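Local atomic coordinates of nitroreductase (Desulfitobacterium hafniense, PDB entry 3PXV), a protein that binds flavin mononucleotide and, as a member of the nitroreductase family, probably works as an FMN-dependent oxidoreductase. Residues R49-K54 with L154-G159; K20-S25 with L168-T173; E65-L70 with G87-G92; M59-A64 with E148-R153. All blocks are in the same frame, centred on the assembly; numbering follows the deposited sequence.

Contact 1. Residues R49-K54 with L154-G159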
# COMPACT_ATOMS: atom_id res chain seq x y z
N ARG B 49 11.46 -7.49 -0.12
CA ARG B 49 12.01 -8.22 -1.27
C ARG B 49 10.82 -8.73 -2.08
O ARG B 49 9.73 -8.87 -1.53
CB ARG B 49 12.86 -9.43 -0.88
CG ARG B 49 14.13 -9.16 -0.11
CD ARG B 49 15.18 -8.41 -0.93
NE ARG B 49 16.40 -8.25 -0.14
CZ ARG B 49 16.58 -7.34 0.83
NH1 ARG B 49 15.62 -6.48 1.16
NH2 ARG B 49 17.73 -7.30 1.50
N VAL B 50 11.04 -9.02 -3.36
CA VAL B 50 9.98 -9.49 -4.25
C VAL B 50 10.37 -10.91 -4.69
O VAL B 50 11.21 -11.08 -5.59
CB VAL B 50 9.80 -8.52 -5.44
CG1 VAL B 50 8.80 -9.05 -6.47
CG2 VAL B 50 9.37 -7.18 -4.92
N ILE B 51 9.77 -11.91 -4.04
CA ILE B 51 10.07 -13.30 -4.31
C ILE B 51 8.93 -13.90 -5.14
O ILE B 51 7.84 -14.12 -4.62
CB ILE B 51 10.26 -14.08 -2.98
CG1 ILE B 51 11.36 -13.43 -2.15
CG2 ILE B 51 10.61 -15.55 -3.24
CD1 ILE B 51 11.50 -14.01 -0.80
N VAL B 52 9.19 -14.17 -6.42
CA VAL B 52 8.18 -14.74 -7.33
C VAL B 52 8.25 -16.25 -7.19
O VAL B 52 9.18 -16.87 -7.69
CB VAL B 52 8.43 -14.36 -8.83
CG1 VAL B 52 7.44 -15.09 -9.73
CG2 VAL B 52 8.30 -12.85 -9.05
N VAL B 53 7.26 -16.83 -6.53
CA VAL B 53 7.24 -18.25 -6.26
C VAL B 53 6.39 -18.99 -7.27
O VAL B 53 5.25 -18.66 -7.46
CB VAL B 53 6.71 -18.53 -4.83
CG1 VAL B 53 6.83 -20.02 -4.52
CG2 VAL B 53 7.49 -17.74 -3.82
N LYS B 54 6.98 -19.99 -7.91
CA LYS B 54 6.30 -20.84 -8.90
C LYS B 54 6.35 -22.33 -8.55
O LYS B 54 5.74 -23.14 -9.23
CB LYS B 54 6.94 -20.68 -10.29
CG LYS B 54 7.06 -19.24 -10.76
CD LYS B 54 7.28 -19.12 -12.26
CE LYS B 54 8.44 -19.88 -12.78
NZ LYS B 54 8.54 -19.77 -14.25
N LEU B 154 12.43 -20.05 0.56
CA LEU B 154 11.96 -18.87 -0.19
C LEU B 154 13.09 -17.91 -0.50
O LEU B 154 13.01 -17.16 -1.44
CB LEU B 154 10.87 -18.14 0.59
CG LEU B 154 9.53 -18.86 0.59
CD1 LEU B 154 8.63 -18.39 1.73
CD2 LEU B 154 8.85 -18.70 -0.76
N GLY B 155 14.15 -17.97 0.31
CA GLY B 155 15.30 -17.12 0.15
C GLY B 155 15.16 -15.78 0.85
O GLY B 155 15.74 -14.80 0.43
N PHE B 156 14.40 -15.73 1.94
CA PHE B 156 14.25 -14.51 2.73
C PHE B 156 15.62 -14.02 3.20
O PHE B 156 16.48 -14.84 3.51
CB PHE B 156 13.46 -14.82 4.01
CG PHE B 156 11.97 -14.81 3.86
CD1 PHE B 156 11.34 -15.00 2.63
CD2 PHE B 156 11.19 -14.72 5.00
CE1 PHE B 156 9.96 -15.00 2.54
CE2 PHE B 156 9.81 -14.75 4.92
CZ PHE B 156 9.19 -14.90 3.69
N PRO B 157 15.82 -12.70 3.30
CA PRO B 157 17.05 -12.24 3.94
C PRO B 157 16.98 -12.54 5.44
O PRO B 157 15.88 -12.55 6.02
CB PRO B 157 17.05 -10.72 3.71
CG PRO B 157 16.01 -10.45 2.67
CD PRO B 157 15.06 -11.60 2.67
N GLU B 158 18.14 -12.73 6.07
CA GLU B 158 18.20 -13.04 7.50
C GLU B 158 17.48 -11.97 8.30
O GLU B 158 17.69 -10.78 8.08
CB GLU B 158 19.64 -13.14 7.98
CG GLU B 158 19.79 -13.92 9.31
CD GLU B 158 21.21 -13.87 9.89
OE1 GLU B 158 21.83 -12.77 9.85
OE2 GLU B 158 21.69 -14.92 10.40
N GLY B 159 16.63 -12.39 9.23
CA GLY B 159 15.91 -11.43 10.06
C GLY B 159 14.56 -10.98 9.53
O GLY B 159 13.74 -10.51 10.29
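The guanidinium of Arg-49 is overlapped on one face by the ring of Pro-157, whose CG stands 3.5 Å above the plane, displaced toward its rim. Arg-49 CG joins in, lying 3.6 Å from the same Pro-157 CG, so the aliphatic and charged parts of the arginine both follow the proline. Arg-49 NH1 also makes a weak hydrogen bond to Tyr-160 OH. Ile-51 fills the middle: its CD1 reaches the rim of Phe-156, 3.6 Å from ring atom CD1 and near the ring plane, while its CG2 lies 3.4 Å from Leu-154 O. Its chi1 (-57°) sets CG1 anti to the carbonyl carbon, and an extended chi2 (174°) carries CD1 on to that rim. At the far end Val-53 CG2 presses tightly on Leu-154 CD2, at 3.5 Å. The turn here is a Schellman motif ending helix 147-154, with Gly-155 at C-prime. Strand 50-53 pairs with strand 95-101 on one hand and, in a parallel ladder, with a strand of the second subunit on the other. With apolar branches and one proline-guanidinium overlap, and no polar bond between the two segments, their fit rests mainly on shape.

Contact 2. Residues K20-S25 with L168-T173; sequences KNEMPS and LGHANT
A backbone contact completed by one shared water joins Lys-20 and Glu-22, in the loop between helices 5-12 and 26-36, to His-170 around the end of strand 161-169. Its direct link is the bond from Lys-20 N to His-170 O, 2.9 Å long and nearly straight at 172°. The water does the rest: it donates to Lys-20 O at 2.6 Å and to Glu-22 O at 2.7 Å, and accepts from His-170 N at 2.8 Å, so three main-chain groups that do not meet directly are satisfied through one molecule. Side chains lean over this core. The aliphatic part of Lys-20 crosses Asn-172 at about a right angle, and its CD passes 3.6 Å from Ala-171 O. Glu-22, with CG anti to the backbone N (chi1 -171°) and extended beyond, brings OE1 to 3.4 Å from His-170 CD2, the carboxylate and imidazole planes 41° apart. Farther along, the Pro-24 ring packs its CG against Gly-169 CA. Beyond the contact, Thr-173 OG1 bonds to Asp-18 OD2, Asn-172 ND2 does so only weakly, and the FMN-binding Lys-175 follows closely in the chain. Because the gripping atoms belong to the main chain, the link itself depends little on side-chain identity, whereas the nearby carboxylate may make a protonated His-170 somewhat more favourable.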
# COMPACT_ATOMS: atom_id res chain seq x y z
N LYS B 20 -7.37 -21.04 -12.26
CA LYS B 20 -7.06 -22.14 -13.16
C LYS B 20 -5.62 -22.53 -12.83
O LYS B 20 -4.90 -21.76 -12.17
CB LYS B 20 -7.20 -21.71 -14.63
CG LYS B 20 -8.63 -21.27 -15.02
CD LYS B 20 -8.73 -20.49 -16.36
CE LYS B 20 -9.03 -21.35 -17.56
NZ LYS B 20 -10.42 -21.92 -17.53
N ASN B 21 -5.19 -23.72 -13.25
CA ASN B 21 -3.82 -24.16 -12.95
C ASN B 21 -2.75 -23.57 -13.90
O ASN B 21 -1.55 -23.70 -13.64
CB ASN B 21 -3.71 -25.70 -12.82
CG ASN B 21 -4.00 -26.44 -14.13
OD1 ASN B 21 -4.45 -25.84 -15.11
ND2 ASN B 21 -3.75 -27.74 -14.14
N GLU B 22 -3.20 -22.89 -14.95
CA GLU B 22 -2.31 -22.29 -15.94
C GLU B 22 -1.39 -21.22 -15.36
O GLU B 22 -1.85 -20.23 -14.78
CB GLU B 22 -3.12 -21.69 -17.08
CG GLU B 22 -2.29 -21.22 -18.28
CD GLU B 22 -3.13 -20.56 -19.36
OE1 GLU B 22 -4.24 -20.04 -19.04
OE2 GLU B 22 -2.69 -20.56 -20.53
N MSE B 23 -0.09 -21.42 -15.55
CA MSE B 23 0.95 -20.54 -15.08
C MSE B 23 1.03 -19.30 -15.98
O MSE B 23 1.03 -19.42 -17.22
CB MSE B 23 2.30 -21.28 -15.15
CG MSE B 23 3.52 -20.52 -14.62
SE MSE B 23 3.45 -20.29 -12.68
CE MSE B 23 3.75 -22.10 -12.04
N PRO B 24 1.08 -18.10 -15.37
CA PRO B 24 1.32 -16.90 -16.17
C PRO B 24 2.72 -16.99 -16.77
O PRO B 24 3.60 -17.61 -16.18
CB PRO B 24 1.26 -15.76 -15.15
CG PRO B 24 0.46 -16.30 -14.02
CD PRO B 24 0.74 -17.77 -13.98
N SER B 25 2.92 -16.39 -17.93
CA SER B 25 4.23 -16.44 -18.58
C SER B 25 5.29 -15.66 -17.79
O SER B 25 4.97 -14.75 -17.02
CB SER B 25 4.13 -15.89 -20.02
OG SER B 25 3.72 -14.53 -20.05
N LEU B 168 -1.28 -15.10 -7.88
CA LEU B 168 -1.43 -14.75 -9.27
C LEU B 168 -1.81 -15.93 -10.14
O LEU B 168 -1.35 -17.04 -9.93
CB LEU B 168 -0.12 -14.16 -9.79
CG LEU B 168 0.53 -12.97 -9.08
CD1 LEU B 168 1.87 -12.67 -9.69
CD2 LEU B 168 -0.35 -11.72 -9.06
N GLY B 169 -2.65 -15.67 -11.14
CA GLY B 169 -3.03 -16.68 -12.11
C GLY B 169 -4.13 -16.18 -13.02
O GLY B 169 -4.29 -14.98 -13.19
N HIS B 170 -4.85 -17.10 -13.64
CA HIS B 170 -6.00 -16.78 -14.47
C HIS B 170 -7.26 -17.18 -13.72
O HIS B 170 -7.29 -18.26 -13.11
CB HIS B 170 -5.93 -17.49 -15.82
CG HIS B 170 -4.86 -16.95 -16.71
ND1 HIS B 170 -5.01 -15.78 -17.42
CD2 HIS B 170 -3.61 -17.41 -16.98
CE1 HIS B 170 -3.90 -15.54 -18.10
NE2 HIS B 170 -3.03 -16.51 -17.84
N ALA B 171 -8.27 -16.31 -13.72
CA ALA B 171 -9.53 -16.60 -13.01
C ALA B 171 -10.31 -17.74 -13.65
O ALA B 171 -10.50 -17.77 -14.86
CB ALA B 171 -10.44 -15.34 -12.94
N ASN B 172 -10.71 -18.69 -12.81
CA ASN B 172 -11.59 -19.75 -13.25
C ASN B 172 -12.98 -19.16 -13.08
O ASN B 172 -13.79 -19.25 -13.99
CB ASN B 172 -11.42 -21.00 -12.40
CG ASN B 172 -12.24 -22.17 -12.91
OD1 ASN B 172 -12.43 -22.33 -14.12
ND2 ASN B 172 -12.70 -23.00 -12.00
N THR B 173 -13.23 -18.54 -11.92
CA THR B 173 -14.50 -17.87 -11.65
C THR B 173 -14.23 -16.45 -11.14
O THR B 173 -13.29 -16.18 -10.40
CB THR B 173 -15.44 -18.68 -10.68
OG1 THR B 173 -14.98 -18.58 -9.34
CG2 THR B 173 -15.53 -20.16 -11.09
O HOH W 1 -3.86 -19.63 -13.15

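Contact 3. Residues E65-L70 with G87-G92. With FMN (flavin mononucleotide), chain F.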
# COMPACT_ATOMS: atom_id res chain seq x y z
N GLU B 65 0.56 -26.45 5.94
CA GLU B 65 1.03 -25.99 7.25
C GLU B 65 0.10 -24.88 7.77
O GLU B 65 -0.32 -24.89 8.95
CB GLU B 65 2.47 -25.50 7.19
CG GLU B 65 3.01 -24.98 8.52
CD GLU B 65 3.04 -26.02 9.65
OE1 GLU B 65 3.13 -27.26 9.35
OE2 GLU B 65 3.00 -25.57 10.82
N GLY B 66 -0.23 -23.93 6.90
CA GLY B 66 -1.12 -22.84 7.28
C GLY B 66 -2.43 -23.39 7.83
O GLY B 66 -2.81 -23.06 8.96
N LEU B 67 -3.09 -24.25 7.05
CA LEU B 67 -4.35 -24.86 7.48
C LEU B 67 -4.22 -25.59 8.81
O LEU B 67 -5.13 -25.52 9.62
CB LEU B 67 -4.89 -25.85 6.44
CG LEU B 67 -5.42 -25.22 5.17
CD1 LEU B 67 -5.80 -26.31 4.18
CD2 LEU B 67 -6.64 -24.32 5.50
N ALA B 68 -3.11 -26.28 9.02
CA ALA B 68 -2.91 -27.07 10.25
C ALA B 68 -2.74 -26.20 11.48
O ALA B 68 -3.19 -26.57 12.57
CB ALA B 68 -1.73 -28.03 10.10
N TYR B 69 -2.15 -25.02 11.31
CA TYR B 69 -2.01 -24.10 12.40
C TYR B 69 -3.39 -23.67 12.81
O TYR B 69 -3.72 -23.69 13.98
CB TYR B 69 -1.17 -22.87 12.02
CG TYR B 69 -0.85 -21.97 13.19
CD1 TYR B 69 0.05 -22.37 14.16
CD2 TYR B 69 -1.47 -20.73 13.34
CE1 TYR B 69 0.36 -21.57 15.27
CE2 TYR B 69 -1.17 -19.91 14.44
CZ TYR B 69 -0.24 -20.33 15.40
OH TYR B 69 0.10 -19.56 16.49
N LEU B 70 -4.20 -23.28 11.83
CA LEU B 70 -5.57 -22.86 12.08
C LEU B 70 -6.36 -24.00 12.71
O LEU B 70 -7.07 -23.79 13.72
CB LEU B 70 -6.27 -22.41 10.80
CG LEU B 70 -5.84 -21.11 10.15
CD1 LEU B 70 -6.54 -20.93 8.77
CD2 LEU B 70 -6.13 -19.96 11.08
N GLY B 87 -11.86 -25.04 1.30
CA GLY B 87 -10.73 -25.69 1.97
C GLY B 87 -9.36 -25.34 1.40
O GLY B 87 -8.38 -26.07 1.63
N ARG B 88 -9.30 -24.25 0.65
CA ARG B 88 -8.06 -23.82 0.05
C ARG B 88 -7.75 -22.47 0.60
O ARG B 88 -8.64 -21.66 0.87
CB ARG B 88 -8.15 -23.78 -1.47
CG ARG B 88 -8.23 -25.19 -2.16
CD ARG B 88 -8.51 -25.06 -3.68
NE ARG B 88 -9.70 -24.23 -3.94
CZ ARG B 88 -10.07 -23.77 -5.14
NH1 ARG B 88 -9.37 -24.05 -6.24
NH2 ARG B 88 -11.17 -23.02 -5.24
N LEU B 89 -6.45 -22.26 0.79
CA LEU B 89 -5.94 -21.03 1.33
C LEU B 89 -5.42 -20.23 0.10
O LEU B 89 -5.60 -19.02 0.04
CB LEU B 89 -4.85 -21.41 2.33
CG LEU B 89 -4.65 -20.73 3.68
CD1 LEU B 89 -5.93 -20.56 4.46
CD2 LEU B 89 -3.62 -21.55 4.49
N PHE B 90 -4.86 -20.92 -0.90
CA PHE B 90 -4.37 -20.27 -2.10
C PHE B 90 -5.28 -20.40 -3.32
O PHE B 90 -4.89 -20.00 -4.42
CB PHE B 90 -2.96 -20.74 -2.42
CG PHE B 90 -1.97 -20.52 -1.30
CD1 PHE B 90 -2.11 -19.45 -0.41
CD2 PHE B 90 -0.86 -21.33 -1.19
CE1 PHE B 90 -1.19 -19.26 0.62
CE2 PHE B 90 0.07 -21.14 -0.19
CZ PHE B 90 -0.09 -20.11 0.72
N TYR B 91 -6.48 -20.91 -3.12
CA TYR B 91 -7.50 -21.04 -4.15
C TYR B 91 -7.02 -21.64 -5.49
O TYR B 91 -7.50 -21.28 -6.56
CB TYR B 91 -8.16 -19.68 -4.37
CG TYR B 91 -8.62 -19.02 -3.07
CD1 TYR B 91 -9.74 -19.48 -2.37
CD2 TYR B 91 -7.92 -17.92 -2.55
CE1 TYR B 91 -10.15 -18.86 -1.19
CE2 TYR B 91 -8.32 -17.31 -1.35
CZ TYR B 91 -9.43 -17.78 -0.68
OH TYR B 91 -9.81 -17.16 0.48
N GLY B 92 -6.09 -22.57 -5.40
CA GLY B 92 -5.55 -23.26 -6.59
C GLY B 92 -4.60 -22.42 -7.44
O GLY B 92 -4.35 -22.77 -8.59
N1 FMN F . -8.69 -12.55 1.06
C2 FMN F . -8.60 -13.91 1.28
O2 FMN F . -9.40 -14.71 0.79
N3 FMN F . -7.58 -14.40 2.06
C4 FMN F . -6.66 -13.57 2.64
O4 FMN F . -5.79 -14.07 3.33
C4A FMN F . -6.75 -12.19 2.42
N5 FMN F . -5.85 -11.32 2.96
C5A FMN F . -5.80 -10.02 2.53
C6 FMN F . -4.72 -9.22 2.91
C7 FMN F . -4.63 -7.90 2.48
C7M FMN F . -3.46 -7.09 2.90
C8 FMN F . -5.64 -7.37 1.69
C8M FMN F . -5.61 -5.97 1.21
C9 FMN F . -6.73 -8.17 1.31
C9A FMN F . -6.81 -9.51 1.74
N10 FMN F . -7.88 -10.33 1.39
C10 FMN F . -7.78 -11.69 1.62
C1' FMN F . -8.78 -9.88 0.28
C2' FMN F . -9.89 -9.01 0.85
O2' FMN F . -10.86 -9.85 1.45
C3' FMN F . -10.48 -8.15 -0.26
O3' FMN F . -9.50 -7.28 -0.80
C4' FMN F . -11.62 -7.31 0.27
O4' FMN F . -12.61 -8.20 0.68
C5' FMN F . -12.19 -6.34 -0.77
O5' FMN F . -12.62 -7.07 -1.91
P FMN F . -11.93 -6.84 -3.35
O1P FMN F . -12.49 -7.87 -4.27
O2P FMN F . -10.40 -6.99 -3.30
O3P FMN F . -12.35 -5.46 -3.75
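Apolar packing between Leu-89 and the helix turn Gly-66 to Leu-70 makes up most of this contact. Leu-67 and Leu-89 slide past each other in opposite directions, bringing Leu-67 CD2 to 4.0 Å from Leu-89 CD1. The other branch, Leu-89 CD2, lies against the helix backbone, 3.8 Å from Leu-67 N and 4.0 Å from Gly-66 CA. The absence of a side chain at Gly-66 is what admits it, since a beta carbon there would collide with that methyl. Leu-67 CD1 comes to 3.6 Å from Gly-87 O, and Leu-70 CD1 adds a more distant touch on Leu-89 CD1.

Polar bonds take over on the loop itself. Glu-63, one turn earlier in the same helix, accepts from the backbone N of both Leu-89 and Phe-90 through OE2, so the loop is pinned to helix 56-72 by a carboxylate as well as by its leucine.

The third kind is cofactor binding. Tyr-91 CG is anti to the carbonyl carbon (chi1 -50°), which starts the side chain off toward the flavin. Tyr-91 OH donates to FMN O2 over a short 2.5 Å, with O2 at the edge of the phenol ring and near its plane. A phenylalanine in its place would probably leave the flavin carbonyl O2 without this donor and the pyrimidine end less firmly located. His-178, Ser-15, Lys-175, Arg-13 and Arg-17 also bond to FMN. A helix-anchored loop that presents a tyrosine to flavin O2 thus forms part of the FMN pocket of this nitroreductase-like fold.

Contact 4. Residues M59-A64 with E148-R153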
# COMPACT_ATOMS: atom_id res chain seq x y z
N MSE B 59 4.53 -24.39 -2.41
CA MSE B 59 3.25 -23.73 -2.23
C MSE B 59 2.28 -24.64 -1.46
O MSE B 59 1.67 -24.20 -0.49
CB MSE B 59 2.66 -23.29 -3.57
CG MSE B 59 3.39 -22.09 -4.20
SE MSE B 59 2.31 -21.25 -5.54
CE MSE B 59 0.89 -20.72 -4.38
N GLN B 60 2.15 -25.91 -1.90
CA GLN B 60 1.29 -26.89 -1.21
C GLN B 60 1.71 -27.10 0.24
O GLN B 60 0.86 -27.26 1.12
CB GLN B 60 1.27 -28.26 -1.93
CG GLN B 60 0.57 -28.30 -3.31
CD GLN B 60 0.56 -29.72 -3.94
OE1 GLN B 60 1.51 -30.49 -3.79
NE2 GLN B 60 -0.53 -30.06 -4.64
N GLU B 61 3.01 -27.12 0.50
CA GLU B 61 3.48 -27.35 1.87
C GLU B 61 3.14 -26.20 2.79
O GLU B 61 2.71 -26.42 3.91
CB GLU B 61 4.98 -27.68 1.89
CG GLU B 61 5.33 -29.03 1.27
CD GLU B 61 6.79 -29.43 1.43
OE1 GLU B 61 7.48 -28.88 2.31
OE2 GLU B 61 7.26 -30.33 0.68
N MSE B 62 3.30 -24.98 2.31
CA MSE B 62 3.01 -23.82 3.10
C MSE B 62 1.50 -23.74 3.34
O MSE B 62 1.04 -23.32 4.41
CB MSE B 62 3.53 -22.54 2.41
CG MSE B 62 5.03 -22.46 2.32
SE MSE B 62 5.68 -20.92 1.34
CE MSE B 62 4.89 -19.57 2.43
N GLU B 63 0.73 -24.18 2.35
CA GLU B 63 -0.73 -24.15 2.46
C GLU B 63 -1.20 -25.15 3.52
O GLU B 63 -2.01 -24.81 4.37
CB GLU B 63 -1.38 -24.47 1.10
CG GLU B 63 -2.92 -24.34 1.12
CD GLU B 63 -3.57 -24.53 -0.25
OE1 GLU B 63 -3.22 -25.49 -0.95
OE2 GLU B 63 -4.44 -23.72 -0.62
N ALA B 64 -0.68 -26.37 3.44
CA ALA B 64 -1.05 -27.43 4.38
C ALA B 64 -0.60 -27.08 5.80
O ALA B 64 -1.30 -27.38 6.76
CB ALA B 64 -0.48 -28.77 3.93
N GLU B 148 11.97 -21.13 9.83
CA GLU B 148 13.32 -20.99 9.26
C GLU B 148 13.45 -21.77 7.96
O GLU B 148 14.06 -21.30 7.02
CB GLU B 148 14.42 -21.45 10.22
CG GLU B 148 15.82 -20.97 9.78
CD GLU B 148 16.97 -21.80 10.37
OE1 GLU B 148 16.72 -22.91 10.92
OE2 GLU B 148 18.14 -21.35 10.24
N GLU B 149 12.85 -22.95 7.92
CA GLU B 149 12.81 -23.78 6.72
C GLU B 149 12.16 -23.04 5.55
O GLU B 149 12.78 -22.90 4.49
CB GLU B 149 12.01 -25.05 7.01
CG GLU B 149 11.83 -26.00 5.83
CD GLU B 149 10.88 -27.15 6.15
OE1 GLU B 149 10.91 -27.67 7.30
OE2 GLU B 149 10.09 -27.53 5.25
N PHE B 150 10.91 -22.60 5.71
CA PHE B 150 10.28 -21.89 4.63
C PHE B 150 11.07 -20.63 4.28
O PHE B 150 11.16 -20.27 3.12
CB PHE B 150 8.80 -21.56 4.91
CG PHE B 150 7.91 -22.76 4.98
CD1 PHE B 150 7.89 -23.69 3.96
CD2 PHE B 150 7.05 -22.95 6.07
CE1 PHE B 150 7.07 -24.81 4.04
CE2 PHE B 150 6.22 -24.06 6.15
CZ PHE B 150 6.22 -24.99 5.13
N SER B 151 11.67 -19.98 5.27
CA SER B 151 12.42 -18.76 5.00
C SER B 151 13.58 -19.03 4.07
O SER B 151 13.80 -18.29 3.11
CB SER B 151 12.88 -18.07 6.28
OG SER B 151 11.75 -17.54 6.98
N LYS B 152 14.32 -20.11 4.32
CA LYS B 152 15.45 -20.45 3.47
C LYS B 152 14.99 -20.95 2.12
O LYS B 152 15.57 -20.62 1.10
CB LYS B 152 16.34 -21.50 4.15
CG LYS B 152 17.07 -20.98 5.37
CD LYS B 152 17.97 -22.05 6.00
CE LYS B 152 17.17 -23.23 6.57
NZ LYS B 152 18.01 -24.13 7.42
N ARG B 153 13.94 -21.74 2.09
CA ARG B 153 13.46 -22.24 0.81
C ARG B 153 12.97 -21.08 -0.07
O ARG B 153 13.13 -21.11 -1.29
CB ARG B 153 12.37 -23.29 1.01
CG ARG B 153 12.90 -24.53 1.70
CD ARG B 153 11.80 -25.49 2.04
NE ARG B 153 11.21 -26.09 0.86
CZ ARG B 153 10.23 -27.00 0.90
NH1 ARG B 153 9.71 -27.39 2.06
NH2 ARG B 153 9.77 -27.50 -0.23
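Met-62 and Phe-150 form the tight centre of an antiparallel helix pair, in which segments 59-64 and 148-153 run 154° apart with axes 11.8 Å from each other at closest approach. The selenomethionine Met-62 slides past the phenylalanine in the opposite direction. Its CG, anti to the carbonyl carbon (chi1 -67°), is thereby set over one ring face, 3.7 Å from the centroid of Phe-150, as a CH-pi contact. Its selenium sits farther off, SE being 5.0 Å from the same centroid and oblique to the ring, which makes the pair a Met-aromatic contact as well. Both side chains are buried, and Met-62 also packs on Met-96 of the sheet.

Toward the more exposed side the helices are bridged by charge instead. Arg-153 NH1 donates to Glu-61 OE1 at 2.7 Å, reaching that oxygen from above the carboxylate, with the carboxylate and guanidinium planes 69° apart. The same NH1 makes a longer bond of 3.2 Å to Glu-149 OE2, on its anti lone pair. Arg-146 NH2 forms salt bridges to both of these oxygens, so each of the two carboxylate oxygens is shared by two arginines. A leucine in place of Arg-153 would probably leave Glu-61 and Glu-149 more dependent on Arg-146 to offset their mutual repulsion, and would remove one tie between the helices. The two like charges would be expected to repel, for Glu-61 OE1 and Glu-149 OE2 stand 4.2 Å apart, each in contact with Arg-153 NH1.

Overall arrangement
Contacts 1, 4 and 3 form a chain of neighbours, illustrating how one helix can serve several partners. Helix 56-72 supplies a segment to both contact 3 and contact 4, whose centres are 12 Å apart and which meet through Glu-63; contact 4 adjoins contact 1, 11 Å away. Segment 148-153 runs directly into 154-159, and strand 50-53 is followed shortly by helix 56-72. Contact 2 has its centre 18 to 22 Å from the others, but touches contact 1 where Met-23 packs on Lys-54, and reaches the same sheet. In sequence it encloses contact 1, then 4, then 3; the series runs from the strand that pairs with the second subunit to the loop carrying the FMN-binding Tyr-91.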